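PDB 4KKI: transcobalamin-1 from Homo sapiens, which binds vitamin B12 with femtomolar affinity and protects it from the acid of the stomach during transport. Local coordinates for residues Phe183-Gly188 with Leu229-Glu234; Met190-Leu195 with Lys222-Lys227. All coordinates share one frame; numbering follows the deposited sequence.

Contact 1. Residues Phe183-Gly188 with Leu229-Glu234; sequences FSVDTG and LSEKKE
Glu231 leans its side chain against Val185 and Phe183, and no hydrogen bond joins the two segments. Its CB rests on Val185 CG2, 3.7 Å away. The next carbon, CG, keeps to the same methyl at 3.8 Å and comes up to the edge of the Phe183 ring, near the ring plane, with CD2 of Phe183 4.1 Å from CG of Glu231. A bend at chi2 (-69°) then folds the chain, and the carboxylate ends with OE2 3.8 Å from Phe183 CB, its plane turned 22° from that of the ring. The other oxygen, OE1, accepts a hydrogen bond from NE2 of Gln182, while Lys233 adds a long salt bridge to OE1 and a weak hydrogen bond to the Glu231 carbonyl. The CB and CG methylenes supply the apolar contact, while the bond from Gln182 probably fixes the rotation of the carboxylate. A type I turn from Leu229 to Lys232 holds Glu231 in the turn that follows helix 213-229. In the other segment, Ser184 is the N-cap residue of helix 185-203, whose second residue, Asp186, hydrogen-bonds cyanocobalamin through OD2. The Val185 side chain is about 7 Å from the bound cyanocobalamin. Phe183, ending the short strand 182-183, packs on Lys227 and Ile228 of helix 213-229, and Val185 reaches Ala247 of helix 244-252.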
loop_
_atom_site.group_PDB
_atom_site.type_symbol
_atom_site.label_atom_id
_atom_site.label_comp_id
_atom_site.label_asym_id
_atom_site.label_seq_id
_atom_site.Cartn_x
_atom_site.Cartn_y
_atom_site.Cartn_z
ATOM N N PHE A 183 0.803 4.979 -14.318
ATOM C CA PHE A 183 0.652 5.826 -13.153
ATOM C C PHE A 183 0.268 4.953 -11.967
ATOM O O PHE A 183 -0.653 4.162 -12.050
ATOM C CB PHE A 183 -0.411 6.884 -13.414
ATOM C CG PHE A 183 -0.841 7.641 -12.192
ATOM C CD1 PHE A 183 -0.069 8.664 -11.684
ATOM C CD2 PHE A 183 -2.033 7.343 -11.567
ATOM C CE1 PHE A 183 -0.471 9.367 -10.575
ATOM C CE2 PHE A 183 -2.440 8.041 -10.456
ATOM C CZ PHE A 183 -1.661 9.056 -9.959
ATOM N N SER A 184 0.999 5.088 -10.873
ATOM C CA SER A 184 0.714 4.328 -9.660
ATOM C C SER A 184 -0.444 4.956 -8.892
ATOM O O SER A 184 -0.278 5.978 -8.219
ATOM C CB SER A 184 1.955 4.238 -8.768
ATOM O OG SER A 184 1.667 3.550 -7.561
ATOM N N VAL A 185 -1.608 4.335 -8.993
ATOM C CA VAL A 185 -2.804 4.806 -8.323
ATOM C C VAL A 185 -2.609 4.842 -6.815
ATOM O O VAL A 185 -2.989 5.794 -6.161
ATOM C CB VAL A 185 -4.004 3.911 -8.670
ATOM C CG1 VAL A 185 -5.234 4.309 -7.874
ATOM C CG2 VAL A 185 -4.282 3.973 -10.157
ATOM N N ASP A 186 -2.000 3.796 -6.279
ATOM C CA ASP A 186 -1.743 3.694 -4.844
ATOM C C ASP A 186 -0.922 4.885 -4.366
ATOM O O ASP A 186 -1.252 5.529 -3.369
ATOM C CB ASP A 186 -0.986 2.402 -4.528
ATOM C CG ASP A 186 -1.565 1.190 -5.234
ATOM O OD1 ASP A 186 -1.393 1.085 -6.467
ATOM O OD2 ASP A 186 -2.178 0.337 -4.557
ATOM N N THR A 187 0.151 5.167 -5.093
ATOM C CA THR A 187 1.035 6.279 -4.783
ATOM C C THR A 187 0.300 7.611 -4.895
ATOM O O THR A 187 0.374 8.447 -3.994
ATOM C CB THR A 187 2.248 6.276 -5.724
ATOM O OG1 THR A 187 2.920 5.015 -5.627
ATOM C CG2 THR A 187 3.208 7.389 -5.360
ATOM N N GLY A 188 -0.410 7.799 -6.004
ATOM C CA GLY A 188 -1.195 9.002 -6.214
ATOM C C GLY A 188 -2.249 9.205 -5.139
ATOM O O GLY A 188 -2.470 10.325 -4.679
ATOM N N LEU A 229 -8.618 9.176 -11.493
ATOM C CA LEU A 229 -9.866 8.875 -12.189
ATOM C C LEU A 229 -9.638 8.359 -13.610
ATOM O O LEU A 229 -10.465 7.625 -14.149
ATOM C CB LEU A 229 -10.779 10.102 -12.212
ATOM C CG LEU A 229 -11.489 10.420 -10.896
ATOM C CD1 LEU A 229 -12.180 11.768 -10.966
ATOM C CD2 LEU A 229 -12.486 9.323 -10.566
ATOM N N SER A 230 -8.515 8.743 -14.210
ATOM C CA SER A 230 -8.169 8.281 -15.552
ATOM C C SER A 230 -7.857 6.791 -15.565
ATOM O O SER A 230 -7.813 6.169 -16.625
ATOM C CB SER A 230 -6.970 9.058 -16.101
ATOM O OG SER A 230 -7.293 10.422 -16.299
ATOM N N GLU A 231 -7.631 6.224 -14.384
ATOM C CA GLU A 231 -7.318 4.807 -14.271
ATOM C C GLU A 231 -8.537 4.010 -13.825
ATOM O O GLU A 231 -8.426 2.834 -13.481
ATOM C CB GLU A 231 -6.160 4.582 -13.293
ATOM C CG GLU A 231 -4.879 5.331 -13.640
ATOM C CD GLU A 231 -4.190 4.798 -14.886
ATOM O OE1 GLU A 231 -4.472 3.649 -15.292
ATOM O OE2 GLU A 231 -3.361 5.533 -15.460
ATOM N N LYS A 232 -9.700 4.655 -13.826
ATOM C CA LYS A 232 -10.940 3.980 -13.458
ATOM C C LYS A 232 -11.362 3.013 -14.557
ATOM O O LYS A 232 -11.501 3.397 -15.718
ATOM C CB LYS A 232 -12.053 4.993 -13.184
ATOM C CG LYS A 232 -13.370 4.373 -12.731
ATOM C CD LYS A 232 -14.360 5.438 -12.263
ATOM C CE LYS A 232 -14.894 6.268 -13.422
ATOM N NZ LYS A 232 -15.769 5.465 -14.325
ATOM N N LYS A 233 -11.552 1.753 -14.186
ATOM C CA LYS A 233 -11.975 0.741 -15.141
ATOM C C LYS A 233 -13.480 0.813 -15.360
ATOM O O LYS A 233 -14.181 1.562 -14.676
ATOM C CB LYS A 233 -11.561 -0.658 -14.674
ATOM C CG LYS A 233 -10.206 -1.116 -15.202
ATOM C CD LYS A 233 -9.088 -0.165 -14.809
ATOM C CE LYS A 233 -7.768 -0.567 -15.443
ATOM N NZ LYS A 233 -6.672 0.377 -15.086
ATOM N N GLU A 234 -13.967 0.032 -16.317
ATOM C CA GLU A 234 -15.378 0.037 -16.683
ATOM C C GLU A 234 -16.258 -0.484 -15.549
ATOM O O GLU A 234 -17.401 -0.053 -15.389
ATOM C CB GLU A 234 -15.593 -0.799 -17.947
ATOM C CG GLU A 234 -16.954 -0.616 -18.598
ATOM C CD GLU A 234 -17.096 -1.403 -19.888
ATOM O OE1 GLU A 234 -16.377 -2.411 -20.056
ATOM O OE2 GLU A 234 -17.924 -1.009 -20.736
#

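Contact 2. Residues Met190-Leu195 with Lys222-Lys227; sequences MAVLAL and KSLVEK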
loop_
_atom_site.group_PDB
_atom_site.type_symbol
_atom_site.label_atom_id
_atom_site.label_comp_id
_atom_site.label_asym_id
_atom_site.label_seq_id
_atom_site.Cartn_x
_atom_site.Cartn_y
_atom_site.Cartn_z
ATOM N N MET A 190 -2.263 7.958 -1.971
ATOM C CA MET A 190 -1.645 8.275 -0.690
ATOM C C MET A 190 -1.101 9.703 -0.692
ATOM O O MET A 190 -1.145 10.394 0.327
ATOM C CB MET A 190 -0.542 7.272 -0.339
ATOM C CG MET A 190 -0.114 7.325 1.131
ATOM S SD MET A 190 -1.473 6.977 2.274
ATOM C CE MET A 190 -1.851 5.277 1.849
ATOM N N ALA A 191 -0.604 10.143 -1.845
ATOM C CA ALA A 191 -0.128 11.517 -1.996
ATOM C C ALA A 191 -1.276 12.502 -1.804
ATOM O O ALA A 191 -1.130 13.512 -1.117
ATOM C CB ALA A 191 0.524 11.712 -3.357
ATOM N N VAL A 192 -2.420 12.198 -2.409
ATOM C CA VAL A 192 -3.615 13.019 -2.247
ATOM C C VAL A 192 -4.026 13.130 -0.782
ATOM O O VAL A 192 -4.371 14.214 -0.310
ATOM C CB VAL A 192 -4.792 12.474 -3.081
ATOM C CG1 VAL A 192 -6.106 13.091 -2.628
ATOM C CG2 VAL A 192 -4.552 12.738 -4.560
ATOM N N LEU A 193 -3.977 12.014 -0.061
ATOM C CA LEU A 193 -4.338 12.015 1.355
ATOM C C LEU A 193 -3.361 12.873 2.150
ATOM O O LEU A 193 -3.759 13.608 3.056
ATOM C CB LEU A 193 -4.361 10.590 1.912
ATOM C CG LEU A 193 -5.474 9.674 1.398
ATOM C CD1 LEU A 193 -5.244 8.248 1.862
ATOM C CD2 LEU A 193 -6.833 10.174 1.863
ATOM N N ALA A 194 -2.084 12.777 1.796
ATOM C CA ALA A 194 -1.039 13.544 2.463
ATOM C C ALA A 194 -1.165 15.032 2.160
ATOM O O ALA A 194 -1.147 15.862 3.069
ATOM C CB ALA A 194 0.336 13.032 2.054
ATOM N N LEU A 195 -1.293 15.364 0.879
ATOM C CA LEU A 195 -1.416 16.754 0.453
ATOM C C LEU A 195 -2.662 17.408 1.039
ATOM O O LEU A 195 -2.659 18.596 1.363
ATOM C CB LEU A 195 -1.434 16.849 -1.077
ATOM C CG LEU A 195 -0.150 16.433 -1.802
ATOM C CD1 LEU A 195 -0.350 16.412 -3.313
ATOM C CD2 LEU A 195 1.004 17.351 -1.426
ATOM N N LYS A 222 -5.464 18.482 -7.545
ATOM C CA LYS A 222 -6.345 18.494 -8.709
ATOM C C LYS A 222 -5.826 17.587 -9.824
ATOM O O LYS A 222 -6.575 16.789 -10.387
ATOM C CB LYS A 222 -6.512 19.922 -9.232
ATOM C CG LYS A 222 -7.422 20.040 -10.443
ATOM C CD LYS A 222 -7.645 21.496 -10.820
ATOM C CE LYS A 222 -8.504 21.622 -12.070
ATOM N NZ LYS A 222 -7.851 21.027 -13.268
ATOM N N SER A 223 -4.538 17.713 -10.130
ATOM C CA SER A 223 -3.905 16.904 -11.166
ATOM C C SER A 223 -3.882 15.418 -10.798
ATOM O O SER A 223 -4.152 14.558 -11.638
ATOM C CB SER A 223 -2.483 17.406 -11.438
ATOM O OG SER A 223 -1.811 16.575 -12.370
ATOM N N LEU A 224 -3.562 15.125 -9.542
ATOM C CA LEU A 224 -3.514 13.745 -9.064
ATOM C C LEU A 224 -4.881 13.062 -9.098
ATOM O O LEU A 224 -4.979 11.880 -9.423
ATOM C CB LEU A 224 -2.918 13.680 -7.656
ATOM C CG LEU A 224 -1.418 13.966 -7.565
ATOM C CD1 LEU A 224 -0.947 13.967 -6.117
ATOM C CD2 LEU A 224 -0.636 12.955 -8.390
ATOM N N VAL A 225 -5.932 13.810 -8.767
ATOM C CA VAL A 225 -7.295 13.286 -8.814
ATOM C C VAL A 225 -7.686 12.911 -10.241
ATOM O O VAL A 225 -8.267 11.851 -10.482
ATOM C CB VAL A 225 -8.310 14.299 -8.242
ATOM C CG1 VAL A 225 -9.741 13.889 -8.583
ATOM C CG2 VAL A 225 -8.132 14.429 -6.739
ATOM N N GLU A 226 -7.351 13.781 -11.187
ATOM C CA GLU A 226 -7.603 13.512 -12.595
ATOM C C GLU A 226 -6.876 12.254 -13.070
ATOM O O GLU A 226 -7.458 11.424 -13.769
ATOM C CB GLU A 226 -7.201 14.720 -13.441
ATOM C CG GLU A 226 -8.029 15.959 -13.146
ATOM C CD GLU A 226 -7.409 17.222 -13.701
ATOM O OE1 GLU A 226 -6.249 17.166 -14.158
ATOM O OE2 GLU A 226 -8.084 18.273 -13.676
ATOM N N LYS A 227 -5.611 12.113 -12.681
ATOM C CA LYS A 227 -4.821 10.936 -13.037
ATOM C C LYS A 227 -5.361 9.671 -12.374
ATOM O O LYS A 227 -5.315 8.587 -12.957
ATOM C CB LYS A 227 -3.350 11.127 -12.658
ATOM C CG LYS A 227 -2.639 12.228 -13.422
ATOM C CD LYS A 227 -1.241 12.461 -12.867
ATOM C CE LYS A 227 -0.514 13.550 -13.635
ATOM N NZ LYS A 227 -0.246 13.138 -15.039
#
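Leu224 is the bump here, and the hollow it enters lies between Ala191, Val192 and Leu195 on the facing helix of the alpha6-alpha6 barrel. The two helical segments run nearly antiparallel, 153° between their directions, with axes 9.8 Å apart at their closest, and they meet through apolar side chains alone. Val192 is the flank of the hollow: it and Leu224 lie alongside with their tips pointing opposite ways, and Val192 CG2 comes against the root of the leucine, 3.6 Å from Leu224 CB. A chi2 of 176° stretches Leu224 CD1 away from the backbone, so that this methyl is the point of the bump. It points between Ala191 CB and Leu195 CD1, which together form the floor. The small Ala191 gives its CB, 3.9 Å from Leu224 CD1, while the side chain of Leu195 crosses that of Leu224 at about a right angle. All four of these residues are buried. Beyond the pair, Ala191 also packs on Ser148 of helix 144-156 and Val192 on Ala250 of helix 244-252, so helix 185-203 is covered from several directions. Leu195's share of the floor comes down to a single methyl-to-methyl touch, Leu195 CD1 against Leu224 CD1 at 3.8 Å.

From the N terminus, the chain finishes the short strand 182-183 and enters helix 185-203: the end of the strand and the first turn of the helix go to contact 1, residues 190-195 to contact 2. It then turns back along helix 213-229, and residues 222-227 close the inner loop at contact 2. A little later 229-234 closes the wider loop at contact 1, so the second contact lies within the first, as in a helical hairpin. Their centres are 10 Å apart, and Phe183 bridges them, its CE1 4.2 Å from Leu224 CD2. Contact 1 ties the cobalamin-facing start of helix 185-203 to the loop after helix 213-229, and contact 2 ties its middle to that helix.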